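Local coordinates for putative peptidase (Chlamydophila abortus, PDB 3CE2), which probably cleaves small bioactive peptides as a zinc-dependent oligopeptidase of the M3B family, at residues T227-Q232 with V517-E522; T296-I301 with I457-L462; F470-F475 with Y536-G541; G541-L546 with Q593-F598. All coordinates share one frame; numbering follows the deposited sequence.

Contact 1 (T227-Q232 with V517-E522); sequences TSYLAQ and VLSNIE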
loop_
_atom_site.group_PDB
_atom_site.type_symbol
_atom_site.label_atom_id
_atom_site.label_comp_id
_atom_site.label_asym_id
_atom_site.label_seq_id
_atom_site.Cartn_x
_atom_site.Cartn_y
_atom_site.Cartn_z
ATOM N N THR A 227 -3.681 -12.616 27.910
ATOM C CA THR A 227 -5.031 -12.151 28.337
ATOM C C THR A 227 -5.577 -11.075 27.411
ATOM O O THR A 227 -6.785 -10.901 27.286
ATOM C CB THR A 227 -5.064 -11.621 29.761
ATOM O OG1 THR A 227 -3.996 -10.679 29.921
ATOM C CG2 THR A 227 -4.918 -12.759 30.762
ATOM N N SER A 228 -4.662 -10.391 26.738
ATOM C CA SER A 228 -4.988 -9.403 25.731
ATOM C C SER A 228 -5.568 -10.051 24.475
ATOM O O SER A 228 -6.675 -9.726 24.035
ATOM C CB SER A 228 -3.725 -8.638 25.389
ATOM O OG SER A 228 -4.014 -7.669 24.425
ATOM N N TYR A 229 -4.820 -10.989 23.906
ATOM C CA TYR A 229 -5.325 -11.808 22.804
ATOM C C TYR A 229 -6.666 -12.475 23.124
ATOM O O TYR A 229 -7.612 -12.376 22.347
ATOM C CB TYR A 229 -4.275 -12.861 22.421
ATOM C CG TYR A 229 -4.754 -13.884 21.428
ATOM C CD1 TYR A 229 -4.739 -13.609 20.059
ATOM C CD2 TYR A 229 -5.245 -15.125 21.855
ATOM C CE1 TYR A 229 -5.193 -14.549 19.125
ATOM C CE2 TYR A 229 -5.698 -16.072 20.930
ATOM C CZ TYR A 229 -5.667 -15.770 19.569
ATOM O OH TYR A 229 -6.107 -16.682 18.650
ATOM N N LEU A 230 -6.758 -13.162 24.261
ATOM C CA LEU A 230 -8.000 -13.842 24.621
ATOM C C LEU A 230 -9.144 -12.856 24.812
ATOM O O LEU A 230 -10.289 -13.144 24.454
ATOM C CB LEU A 230 -7.825 -14.692 25.881
ATOM C CG LEU A 230 -6.888 -15.900 25.778
ATOM C CD1 LEU A 230 -6.772 -16.579 27.118
ATOM C CD2 LEU A 230 -7.370 -16.889 24.740
ATOM N N ALA A 231 -8.867 -11.684 25.369
ATOM C CA ALA A 231 -9.982 -10.744 25.548
ATOM C C ALA A 231 -10.445 -10.224 24.190
ATOM O O ALA A 231 -11.652 -10.080 23.948
ATOM C CB ALA A 231 -9.620 -9.608 26.485
ATOM N N GLN A 232 -9.497 -9.961 23.285
ATOM C CA GLN A 232 -9.894 -9.570 21.947
ATOM C C GLN A 232 -10.787 -10.625 21.307
ATOM O O GLN A 232 -11.790 -10.282 20.704
ATOM C CB GLN A 232 -8.706 -9.222 21.067
ATOM C CG GLN A 232 -8.048 -7.904 21.425
ATOM C CD GLN A 232 -9.050 -6.741 21.619
ATOM O OE1 GLN A 232 -9.738 -6.630 22.657
ATOM N NE2 GLN A 232 -9.104 -5.851 20.621
ATOM N N VAL A 517 -9.367 -21.527 22.175
ATOM C CA VAL A 517 -10.741 -21.929 21.827
ATOM C C VAL A 517 -11.440 -20.934 20.901
ATOM O O VAL A 517 -12.342 -21.309 20.183
ATOM C CB VAL A 517 -11.609 -22.222 23.088
ATOM C CG1 VAL A 517 -11.028 -23.372 23.851
ATOM C CG2 VAL A 517 -11.651 -21.007 24.018
ATOM N N LEU A 518 -11.020 -19.671 20.902
ATOM C CA LEU A 518 -11.687 -18.683 20.063
ATOM C C LEU A 518 -10.826 -18.176 18.921
ATOM O O LEU A 518 -11.166 -17.205 18.238
ATOM C CB LEU A 518 -12.181 -17.532 20.926
ATOM C CG LEU A 518 -13.313 -18.061 21.822
ATOM C CD1 LEU A 518 -13.866 -16.987 22.740
ATOM C CD2 LEU A 518 -14.457 -18.747 20.998
ATOM N N SER A 519 -9.709 -18.846 18.700
ATOM C CA SER A 519 -8.720 -18.362 17.744
ATOM C C SER A 519 -9.305 -18.173 16.365
ATOM O O SER A 519 -8.872 -17.309 15.604
ATOM C CB SER A 519 -7.539 -19.317 17.676
ATOM O OG SER A 519 -6.792 -19.191 18.863
ATOM N N ASN A 520 -10.302 -18.976 16.046
ATOM C CA ASN A 520 -10.862 -18.938 14.724
ATOM C C ASN A 520 -11.905 -17.845 14.546
ATOM O O ASN A 520 -12.673 -17.884 13.584
ATOM C CB ASN A 520 -11.486 -20.289 14.420
ATOM C CG ASN A 520 -12.648 -20.597 15.320
ATOM O OD1 ASN A 520 -12.611 -20.344 16.525
ATOM N ND2 ASN A 520 -13.701 -21.141 14.739
ATOM N N ILE A 521 -11.964 -16.892 15.478
ATOM C CA ILE A 521 -12.910 -15.783 15.363
ATOM C C ILE A 521 -12.232 -14.618 14.645
ATOM O O ILE A 521 -12.879 -13.632 14.327
ATOM C CB ILE A 521 -13.459 -15.337 16.758
ATOM C CG1 ILE A 521 -14.786 -14.589 16.642
ATOM C CG2 ILE A 521 -12.470 -14.440 17.474
ATOM C CD1 ILE A 521 -15.771 -15.215 15.688
ATOM N N GLU A 522 -10.932 -14.750 14.367
ATOM C CA GLU A 522 -10.149 -13.648 13.786
ATOM C C GLU A 522 -10.810 -13.000 12.586
ATOM O O GLU A 522 -10.743 -11.785 12.424
ATOM C CB GLU A 522 -8.713 -14.071 13.443
ATOM C CG GLU A 522 -7.684 -13.699 14.522
ATOM C CD GLU A 522 -6.642 -14.801 14.771
ATOM O OE1 GLU A 522 -5.827 -15.065 13.846
ATOM O OE2 GLU A 522 -6.643 -15.392 15.892
#

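Contact 2 (T296-I301 with I457-L462); sequences TKYFSI and ILTRCL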
loop_
_atom_site.group_PDB
_atom_site.type_symbol
_atom_site.label_atom_id
_atom_site.label_comp_id
_atom_site.label_asym_id
_atom_site.label_seq_id
_atom_site.Cartn_x
_atom_site.Cartn_y
_atom_site.Cartn_z
ATOM N N THR A 296 6.440 -22.978 9.990
ATOM C CA THR A 296 6.848 -23.946 11.004
ATOM C C THR A 296 8.296 -23.724 11.433
ATOM O O THR A 296 8.570 -23.617 12.619
ATOM C CB THR A 296 6.712 -25.362 10.497
ATOM O OG1 THR A 296 5.469 -25.503 9.797
ATOM C CG2 THR A 296 6.748 -26.305 11.633
ATOM N N LYS A 297 9.222 -23.621 10.482
ATOM C CA LYS A 297 10.636 -23.420 10.846
ATOM C C LYS A 297 10.832 -22.211 11.732
ATOM O O LYS A 297 11.384 -22.327 12.825
ATOM C CB LYS A 297 11.535 -23.267 9.614
ATOM C CG LYS A 297 12.277 -24.518 9.208
ATOM C CD LYS A 297 12.898 -24.359 7.815
ATOM C CE LYS A 297 13.641 -25.632 7.372
ATOM N NZ LYS A 297 13.741 -25.729 5.890
ATOM N N TYR A 298 10.375 -21.054 11.245
ATOM C CA TYR A 298 10.642 -19.770 11.896
ATOM C C TYR A 298 10.083 -19.711 13.288
ATOM O O TYR A 298 10.803 -19.354 14.214
ATOM C CB TYR A 298 10.085 -18.582 11.097
ATOM C CG TYR A 298 10.270 -17.249 11.805
ATOM C CD1 TYR A 298 11.515 -16.883 12.332
ATOM C CD2 TYR A 298 9.203 -16.350 11.949
ATOM C CE1 TYR A 298 11.698 -15.660 12.982
ATOM C CE2 TYR A 298 9.373 -15.122 12.602
ATOM C CZ TYR A 298 10.623 -14.788 13.110
ATOM O OH TYR A 298 10.798 -13.585 13.735
ATOM N N PHE A 299 8.804 -20.055 13.436
ATOM C CA PHE A 299 8.170 -20.045 14.750
ATOM C C PHE A 299 8.803 -20.974 15.792
ATOM O O PHE A 299 8.837 -20.626 16.966
ATOM C CB PHE A 299 6.666 -20.280 14.649
ATOM C CG PHE A 299 5.911 -19.135 14.032
ATOM C CD1 PHE A 299 6.530 -17.895 13.834
ATOM C CD2 PHE A 299 4.570 -19.278 13.683
ATOM C CE1 PHE A 299 5.842 -16.820 13.267
ATOM C CE2 PHE A 299 3.859 -18.208 13.110
ATOM C CZ PHE A 299 4.504 -16.973 12.902
ATOM N N SER A 300 9.321 -22.139 15.399
ATOM C CA SER A 300 9.958 -23.009 16.403
ATOM C C SER A 300 11.225 -22.364 16.912
ATOM O O SER A 300 11.584 -22.506 18.084
ATOM C CB SER A 300 10.320 -24.373 15.842
ATOM O OG SER A 300 9.607 -24.612 14.661
ATOM N N ILE A 301 11.937 -21.677 16.032
ATOM C CA ILE A 301 13.093 -20.960 16.511
ATOM C C ILE A 301 12.626 -20.015 17.594
ATOM O O ILE A 301 13.203 -19.964 18.668
ATOM C CB ILE A 301 13.749 -20.154 15.409
ATOM C CG1 ILE A 301 14.323 -21.096 14.356
ATOM C CG2 ILE A 301 14.812 -19.239 15.992
ATOM C CD1 ILE A 301 14.978 -20.371 13.220
ATOM N N ILE A 457 17.706 -7.508 14.663
ATOM C CA ILE A 457 17.489 -7.221 13.248
ATOM C C ILE A 457 16.827 -8.376 12.510
ATOM O O ILE A 457 15.872 -8.186 11.759
ATOM C CB ILE A 457 18.795 -6.921 12.549
ATOM C CG1 ILE A 457 19.391 -5.646 13.112
ATOM C CG2 ILE A 457 18.580 -6.795 11.053
ATOM C CD1 ILE A 457 20.857 -5.518 12.813
ATOM N N LEU A 458 17.331 -9.582 12.711
ATOM C CA LEU A 458 16.767 -10.722 12.008
ATOM C C LEU A 458 15.321 -10.907 12.399
ATOM O O LEU A 458 14.490 -11.328 11.597
ATOM C CB LEU A 458 17.555 -11.981 12.333
ATOM C CG LEU A 458 18.825 -12.134 11.510
ATOM C CD1 LEU A 458 19.875 -12.872 12.299
ATOM C CD2 LEU A 458 18.509 -12.845 10.190
ATOM N N THR A 459 15.021 -10.593 13.647
ATOM C CA THR A 459 13.697 -10.858 14.163
ATOM C C THR A 459 12.696 -9.866 13.561
ATOM O O THR A 459 11.587 -10.250 13.175
ATOM C CB THR A 459 13.692 -10.842 15.701
ATOM O OG1 THR A 459 14.303 -12.051 16.167
ATOM C CG2 THR A 459 12.285 -10.799 16.219
ATOM N N ARG A 460 13.114 -8.604 13.440
ATOM C CA ARG A 460 12.244 -7.569 12.922
ATOM C C ARG A 460 11.920 -7.861 11.461
ATOM O O ARG A 460 10.779 -7.724 10.993
ATOM C CB ARG A 460 12.907 -6.205 13.055
ATOM C CG ARG A 460 11.946 -5.059 12.786
ATOM C CD ARG A 460 12.498 -3.741 13.266
ATOM N NE ARG A 460 13.778 -3.444 12.628
ATOM C CZ ARG A 460 14.964 -3.529 13.228
ATOM N NH1 ARG A 460 16.064 -3.242 12.546
ATOM N NH2 ARG A 460 15.053 -3.893 14.504
ATOM N N CYS A 461 12.954 -8.291 10.765
ATOM C CA CYS A 461 12.881 -8.630 9.377
ATOM C C CYS A 461 12.000 -9.850 9.082
ATOM O O CYS A 461 11.225 -9.846 8.129
ATOM C CB CYS A 461 14.299 -8.874 8.882
ATOM S SG CYS A 461 14.350 -9.638 7.298
ATOM N N LEU A 462 12.090 -10.902 9.881
ATOM C CA LEU A 462 11.239 -12.048 9.597
ATOM C C LEU A 462 9.796 -11.804 10.029
ATOM O O LEU A 462 8.856 -12.189 9.321
ATOM C CB LEU A 462 11.830 -13.334 10.165
ATOM C CG LEU A 462 13.148 -13.699 9.450
ATOM C CD1 LEU A 462 14.095 -14.509 10.313
ATOM C CD2 LEU A 462 12.899 -14.414 8.105
#

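Contact 3 (F470-F475 with Y536-G541); sequences FRQVLF and YQYATG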
loop_
_atom_site.group_PDB
_atom_site.type_symbol
_atom_site.label_atom_id
_atom_site.label_comp_id
_atom_site.label_asym_id
_atom_site.label_seq_id
_atom_site.Cartn_x
_atom_site.Cartn_y
_atom_site.Cartn_z
ATOM N N PHE A 470 2.931 -14.178 4.415
ATOM C CA PHE A 470 2.107 -15.347 4.766
ATOM C C PHE A 470 0.734 -15.000 5.321
ATOM O O PHE A 470 -0.293 -15.501 4.834
ATOM C CB PHE A 470 2.863 -16.294 5.712
ATOM C CG PHE A 470 3.946 -17.056 5.022
ATOM C CD1 PHE A 470 3.693 -18.307 4.477
ATOM C CD2 PHE A 470 5.195 -16.496 4.841
ATOM C CE1 PHE A 470 4.676 -19.007 3.789
ATOM C CE2 PHE A 470 6.184 -17.195 4.165
ATOM C CZ PHE A 470 5.920 -18.448 3.634
ATOM N N ARG A 471 0.718 -14.141 6.334
ATOM C CA ARG A 471 -0.534 -13.762 6.949
ATOM C C ARG A 471 -1.465 -13.123 5.937
ATOM O O ARG A 471 -2.656 -13.378 5.973
ATOM C CB ARG A 471 -0.342 -12.864 8.170
ATOM C CG ARG A 471 -1.660 -12.626 8.877
ATOM C CD ARG A 471 -1.554 -12.660 10.386
ATOM N NE ARG A 471 -1.400 -11.338 11.012
ATOM C CZ ARG A 471 -2.400 -10.610 11.519
ATOM N NH1 ARG A 471 -2.143 -9.430 12.086
ATOM N NH2 ARG A 471 -3.654 -11.056 11.459
ATOM N N GLN A 472 -0.939 -12.317 5.018
ATOM C CA GLN A 472 -1.810 -11.710 3.987
ATOM C C GLN A 472 -2.358 -12.738 3.009
ATOM O O GLN A 472 -3.479 -12.613 2.515
ATOM C CB GLN A 472 -1.079 -10.616 3.233
ATOM C CG GLN A 472 -0.440 -9.599 4.171
ATOM C CD GLN A 472 -1.466 -8.960 5.088
ATOM O OE1 GLN A 472 -2.517 -8.529 4.640
ATOM N NE2 GLN A 472 -1.165 -8.897 6.372
ATOM N N VAL A 473 -1.579 -13.776 2.737
ATOM C CA VAL A 473 -2.016 -14.769 1.772
ATOM C C VAL A 473 -3.099 -15.643 2.429
ATOM O O VAL A 473 -4.085 -16.063 1.797
ATOM C CB VAL A 473 -0.819 -15.588 1.271
ATOM C CG1 VAL A 473 -1.287 -16.784 0.469
ATOM C CG2 VAL A 473 0.107 -14.709 0.441
ATOM N N LEU A 474 -2.947 -15.880 3.722
ATOM C CA LEU A 474 -4.051 -16.484 4.445
ATOM C C LEU A 474 -5.319 -15.668 4.209
ATOM O O LEU A 474 -6.309 -16.228 3.717
ATOM C CB LEU A 474 -3.731 -16.606 5.930
ATOM C CG LEU A 474 -4.576 -17.557 6.778
ATOM C CD1 LEU A 474 -3.944 -17.642 8.120
ATOM C CD2 LEU A 474 -5.976 -17.059 6.921
ATOM N N PHE A 475 -5.289 -14.357 4.513
ATOM C CA PHE A 475 -6.467 -13.498 4.302
ATOM C C PHE A 475 -6.954 -13.717 2.866
ATOM O O PHE A 475 -8.169 -13.892 2.618
ATOM C CB PHE A 475 -6.237 -11.987 4.569
ATOM C CG PHE A 475 -5.806 -11.611 6.022
ATOM C CD1 PHE A 475 -6.029 -12.454 7.120
ATOM C CD2 PHE A 475 -5.231 -10.345 6.289
ATOM C CE1 PHE A 475 -5.660 -12.061 8.440
ATOM C CE2 PHE A 475 -4.870 -9.958 7.588
ATOM C CZ PHE A 475 -5.090 -10.829 8.667
ATOM N N TYR A 536 -3.981 -9.301 -1.260
ATOM C CA TYR A 536 -2.941 -10.095 -1.940
ATOM C C TYR A 536 -1.801 -9.218 -2.458
ATOM O O TYR A 536 -0.649 -9.648 -2.475
ATOM C CB TYR A 536 -3.513 -10.990 -3.051
ATOM C CG TYR A 536 -3.713 -10.296 -4.364
ATOM C CD1 TYR A 536 -2.855 -10.540 -5.431
ATOM C CD2 TYR A 536 -4.757 -9.388 -4.541
ATOM C CE1 TYR A 536 -3.026 -9.880 -6.666
ATOM C CE2 TYR A 536 -4.938 -8.727 -5.748
ATOM C CZ TYR A 536 -4.068 -8.977 -6.811
ATOM O OH TYR A 536 -4.240 -8.326 -8.011
ATOM N N GLN A 537 -2.105 -7.977 -2.837
ATOM C CA GLN A 537 -1.068 -7.081 -3.363
ATOM C C GLN A 537 0.024 -6.772 -2.347
ATOM O O GLN A 537 1.119 -6.367 -2.722
ATOM C CB GLN A 537 -1.654 -5.773 -3.884
ATOM C CG GLN A 537 -2.894 -5.920 -4.745
ATOM C CD GLN A 537 -3.394 -4.582 -5.262
ATOM O OE1 GLN A 537 -2.932 -3.537 -4.828
ATOM N NE2 GLN A 537 -4.332 -4.608 -6.193
ATOM N N TYR A 538 -0.250 -6.941 -1.061
ATOM C CA TYR A 538 0.821 -6.727 -0.071
ATOM C C TYR A 538 1.878 -7.788 -0.248
ATOM O O TYR A 538 3.071 -7.515 -0.235
ATOM C CB TYR A 538 0.297 -6.788 1.365
ATOM C CG TYR A 538 -0.617 -5.643 1.752
ATOM C CD1 TYR A 538 -0.583 -4.426 1.068
ATOM C CD2 TYR A 538 -1.500 -5.770 2.818
ATOM C CE1 TYR A 538 -1.420 -3.368 1.431
ATOM C CE2 TYR A 538 -2.328 -4.721 3.196
ATOM C CZ TYR A 538 -2.285 -3.529 2.502
ATOM O OH TYR A 538 -3.117 -2.504 2.883
ATOM N N ALA A 539 1.397 -9.009 -0.433
ATOM C CA ALA A 539 2.221 -10.180 -0.643
ATOM C C ALA A 539 2.996 -10.153 -1.970
ATOM O O ALA A 539 4.207 -10.396 -2.005
ATOM C CB ALA A 539 1.342 -11.392 -0.582
ATOM N N THR A 540 2.305 -9.871 -3.063
ATOM C CA THR A 540 2.986 -9.778 -4.344
ATOM C C THR A 540 4.056 -8.680 -4.273
ATOM O O THR A 540 5.192 -8.894 -4.657
ATOM C CB THR A 540 2.002 -9.528 -5.515
ATOM O OG1 THR A 540 1.172 -8.408 -5.205
ATOM C CG2 THR A 540 1.100 -10.721 -5.721
ATOM N N GLY A 541 3.706 -7.510 -3.760
ATOM C CA GLY A 541 4.702 -6.474 -3.512
ATOM C C GLY A 541 5.936 -6.983 -2.772
ATOM O O GLY A 541 7.064 -6.809 -3.245
#

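Contact 4 (G541-L546 with Q593-F598); sequences GIIAAL and QKAFCF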
loop_
_atom_site.group_PDB
_atom_site.type_symbol
_atom_site.label_atom_id
_atom_site.label_comp_id
_atom_site.label_asym_id
_atom_site.label_seq_id
_atom_site.Cartn_x
_atom_site.Cartn_y
_atom_site.Cartn_z
ATOM N N GLY A 541 3.706 -7.510 -3.760
ATOM C CA GLY A 541 4.702 -6.474 -3.512
ATOM C C GLY A 541 5.936 -6.983 -2.772
ATOM O O GLY A 541 7.064 -6.809 -3.245
ATOM N N ILE A 542 5.757 -7.634 -1.626
ATOM C CA ILE A 542 6.940 -8.115 -0.914
ATOM C C ILE A 542 7.696 -9.219 -1.675
ATOM O O ILE A 542 8.943 -9.246 -1.691
ATOM C CB ILE A 542 6.672 -8.492 0.572
ATOM C CG1 ILE A 542 7.993 -8.821 1.260
ATOM C CG2 ILE A 542 5.729 -9.663 0.695
ATOM C CD1 ILE A 542 8.107 -8.230 2.656
ATOM N N ILE A 543 6.956 -10.098 -2.346
ATOM C CA ILE A 543 7.598 -11.103 -3.179
ATOM C C ILE A 543 8.467 -10.419 -4.239
ATOM O O ILE A 543 9.645 -10.739 -4.405
ATOM C CB ILE A 543 6.565 -12.066 -3.781
ATOM C CG1 ILE A 543 6.104 -13.035 -2.701
ATOM C CG2 ILE A 543 7.138 -12.845 -4.935
ATOM C CD1 ILE A 543 4.792 -13.704 -3.020
ATOM N N ALA A 544 7.918 -9.432 -4.927
ATOM C CA ALA A 544 8.699 -8.758 -5.967
ATOM C C ALA A 544 9.929 -8.065 -5.389
ATOM O O ALA A 544 11.007 -8.119 -5.989
ATOM C CB ALA A 544 7.853 -7.773 -6.703
ATOM N N ALA A 545 9.763 -7.402 -4.240
ATOM C CA ALA A 545 10.859 -6.650 -3.617
ATOM C C ALA A 545 11.979 -7.609 -3.237
ATOM O O ALA A 545 13.155 -7.340 -3.497
ATOM C CB ALA A 545 10.369 -5.916 -2.390
ATOM N N LEU A 546 11.596 -8.739 -2.633
ATOM C CA LEU A 546 12.551 -9.732 -2.199
ATOM C C LEU A 546 13.261 -10.406 -3.374
ATOM O O LEU A 546 14.457 -10.686 -3.307
ATOM C CB LEU A 546 11.861 -10.767 -1.325
ATOM C CG LEU A 546 11.439 -10.247 0.040
ATOM C CD1 LEU A 546 10.899 -11.391 0.809
ATOM C CD2 LEU A 546 12.606 -9.633 0.778
ATOM N N GLN A 593 10.067 -18.056 -5.840
ATOM C CA GLN A 593 11.133 -18.932 -5.381
ATOM C C GLN A 593 12.338 -18.130 -4.946
ATOM O O GLN A 593 13.016 -18.484 -3.968
ATOM C CB GLN A 593 11.502 -19.942 -6.456
ATOM C CG GLN A 593 10.404 -20.951 -6.666
ATOM C CD GLN A 593 10.864 -22.140 -7.479
ATOM O OE1 GLN A 593 11.483 -21.984 -8.535
ATOM N NE2 GLN A 593 10.558 -23.347 -6.985
ATOM N N LYS A 594 12.590 -17.031 -5.653
ATOM C CA LYS A 594 13.676 -16.128 -5.269
ATOM C C LYS A 594 13.369 -15.475 -3.912
ATOM O O LYS A 594 14.260 -15.267 -3.079
ATOM C CB LYS A 594 13.896 -15.064 -6.349
ATOM C CG LYS A 594 14.824 -15.476 -7.483
ATOM C CD LYS A 594 16.188 -15.828 -6.909
ATOM C CE LYS A 594 17.281 -15.883 -7.955
ATOM N NZ LYS A 594 18.545 -16.348 -7.305
ATOM N N ALA A 595 12.101 -15.161 -3.683
ATOM C CA ALA A 595 11.694 -14.607 -2.408
ATOM C C ALA A 595 11.959 -15.621 -1.312
ATOM O O ALA A 595 12.616 -15.322 -0.316
ATOM C CB ALA A 595 10.216 -14.240 -2.445
ATOM N N PHE A 596 11.447 -16.830 -1.503
ATOM C CA PHE A 596 11.629 -17.888 -0.517
ATOM C C PHE A 596 13.102 -18.172 -0.208
ATOM O O PHE A 596 13.475 -18.437 0.943
ATOM C CB PHE A 596 10.922 -19.156 -0.972
ATOM C CG PHE A 596 9.431 -19.082 -0.865
ATOM C CD1 PHE A 596 8.834 -18.288 0.083
ATOM C CD2 PHE A 596 8.628 -19.854 -1.674
ATOM C CE1 PHE A 596 7.462 -18.233 0.205
ATOM C CE2 PHE A 596 7.252 -19.806 -1.560
ATOM C CZ PHE A 596 6.672 -18.981 -0.610
ATOM N N CYS A 597 13.941 -18.089 -1.230
ATOM C CA CYS A 597 15.381 -18.226 -1.021
ATOM C C CYS A 597 15.910 -17.240 -0.005
ATOM O O CYS A 597 16.626 -17.597 0.925
ATOM C CB CYS A 597 16.132 -18.049 -2.338
ATOM S SG CYS A 597 15.959 -19.490 -3.406
ATOM N N PHE A 598 15.566 -15.984 -0.208
ATOM C CA PHE A 598 15.956 -14.933 0.700
ATOM C C PHE A 598 15.509 -15.250 2.127
ATOM O O PHE A 598 16.265 -15.083 3.081
ATOM C CB PHE A 598 15.323 -13.624 0.237
ATOM C CG PHE A 598 15.733 -12.438 1.043
ATOM C CD1 PHE A 598 16.729 -11.581 0.577
ATOM C CD2 PHE A 598 15.127 -12.171 2.260
ATOM C CE1 PHE A 598 17.110 -10.480 1.316
ATOM C CE2 PHE A 598 15.511 -11.069 3.014
ATOM C CZ PHE A 598 16.505 -10.224 2.546
#

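Contact 1 (T227-Q232 with V517-E522)
A chi1 of 172° turns the Y229 ring off helix 222-237, and its hydroxyl comes between S519 and E522. S519 has its OG beside the backbone N (chi1 -72°), while the chain of E522 bends at CG and turns one carboxylate oxygen back to the tyrosine. The contact is thus gathered on a single hydroxyl. Y229 OH and S519 OG are hydrogen-bonded at 2.6 Å, with either able to donate, and S519 OG lies at the ring edge, in the plane of the phenol. Y229 OH also lies 3.1 Å from E522 OE2, a possible second acceptor, though which oxygen takes the phenol proton is not settled. Ring and carboxylate planes stand 73° apart, and the nearest ring carbon to the carboxylate is CE1, 3.6 Å from E522 OE2. Within the helical fold of the M3 peptidases, this joins helix 222-237 to the loop that leads from helix 494-509 to helix 536-553. S519 OG is positioned by the backbone N of D516, and S519 O is bonded to NE2 of Q505 on helix 494-509, whose Y501 and Q505 also pack against E522. The zinc-binding residues D310 and H312 lie nearby: the side chain of Y229 is about 6 Å from that of H312, and a bound zinc ion lies about 10 Å from the side chain of S519.

Contact 2 (T296-I301 with I457-L462)
Y298 lays one ring face against L462, and this apolar packing carries most of the contact. The methylene makes the closest approach: L462 CB sits 3.8 Å from the Y298 ring centroid and 23° off the normal, a CH-pi contact shifted toward the rim at the hydroxyl end, where Y298 CZ is 3.5 Å from CB. A trans first torsion (chi1 176°) carries the ring across to the other helix. The L462 CD1 methyl adds to the packing along the CD1-CE1 side of the ring, 3.8 Å from Y298 CE1. No hydrogen bond crosses between the segments: Y298 OH passes 3.5 Å from the carbonyl O of T459, and T459 CG2 lies 4.0 Å from the same hydroxyl; the bond that holds Y298 OH goes to OD1 of D463, next to L462. T459 OG1 is engaged within its own helix, by the carbonyl of I455. Helix 292-306 thus rests on the long helix 451-487, where F466, one turn beyond L462, meets the Y298 ring with nearly parallel planes. Helix 590-607 adds L606 beside Y298, while helix 431-447 packs against I457, R460 and C461.

Contact 3 (F470-F475 with Y536-G541)
Q472 and Y538 meet with the amide at the edge of the phenol ring. Q472 OE1 lies 3.5 Å from Y538 CD2, with the amide carbon in the ring plane; the amide is turned 59° from it. Behind the amide, Q472 CG rests 4.0 Å from Y538 CB. The second pair is apolar: V473 CG2 touches A539 CB at 3.7 Å. Helices 451-487 and 536-553 come closest at V473 and Y536 (CA atoms 6.0 Å apart), where Y536 directs its side chain away; one turn on, the small A539 fits against V473. In the next shell, the Q472 chain is bent at chi2 (-58°), and its NE2 is hydrogen-bonded to the carbonyl of S467 on the same helix, which fixes the amide and leaves OE1 facing the tyrosine. L284 and V288 of helix 278-289 cover V473. Further out lies the zinc held by H402, H406 and E430, consistent with the HExxH site of this metallopeptidase family; the Y538 side chain is about 6 Å from that of E430 and about 9 Å from the metal. No hydrogen bond links the segments, so close packing and probably a mild attraction between the amide oxygen and the ring-edge hydrogens hold them together.

Contact 4 (G541-L546 with Q593-F598)
L546 is directed toward helix 590-607 and meets A595 and F598, one turn apart, in a steep helix-helix crossing within the helical M3 peptidase fold. The axes of the two short segments come within 8.1 Å at an angle of 74°. At the crossing the small A595 allows an intimate approach, its CA only 5.0 Å from that of L546. L546 CB sits over this alanine, 4.0 Å from A595 CB, so that the base of the leucine is pressed on the neighbouring backbone while its CD2 branch reaches on to F598. F598, its chi1 at -176°, extends its ring toward helix 536-553 and presents a face to the leucine end. The two side chains run at about a right angle, and one methyl, L546 CD2, stands 4.0 Å from the F598 ring centroid and 18° off the normal in a CH-pi contact, offset toward the CD2-CE2 side. K602 makes a cation-pi interaction with this same ring, and L549 and E550 of helix 536-553 also pack against F598. On the other flank of A595 comes I543, one turn before L546, whose side chain also touches L469 of helix 451-487. M438 of helix 431-447 also packs against L546; all four touching residues are buried. The I543 approach is the looser one: its CG2 methyl is 4.2 Å from A595 CB, and I543 O is 4.1 Å from A595 CB.

How the contacts relate
Following the chain, helix 222-237 opens contact 1 and helix 292-306 opens contact 2, which helix 451-487 closes at 457-462, nested inside the long loop of contact 1. Further along the same helix, 470-475 opens contact 3 before 517-522 closes contact 1, so contacts 1 and 3 cross. Helix 536-553 closes contact 3 at 536-541 and, from the shared G541, opens contact 4, which helix 590-607 closes. Contacts 3 and 4 also touch, F470 CZ lying 3.8 Å from F596 CE1. Helix 451-487 thereby joins helix 292-306 to helix 536-553, which passes near the zinc site of H402, H406 and E430; contact 4 continues to helix 590-607, while contact 1 ties down a more peripheral loop.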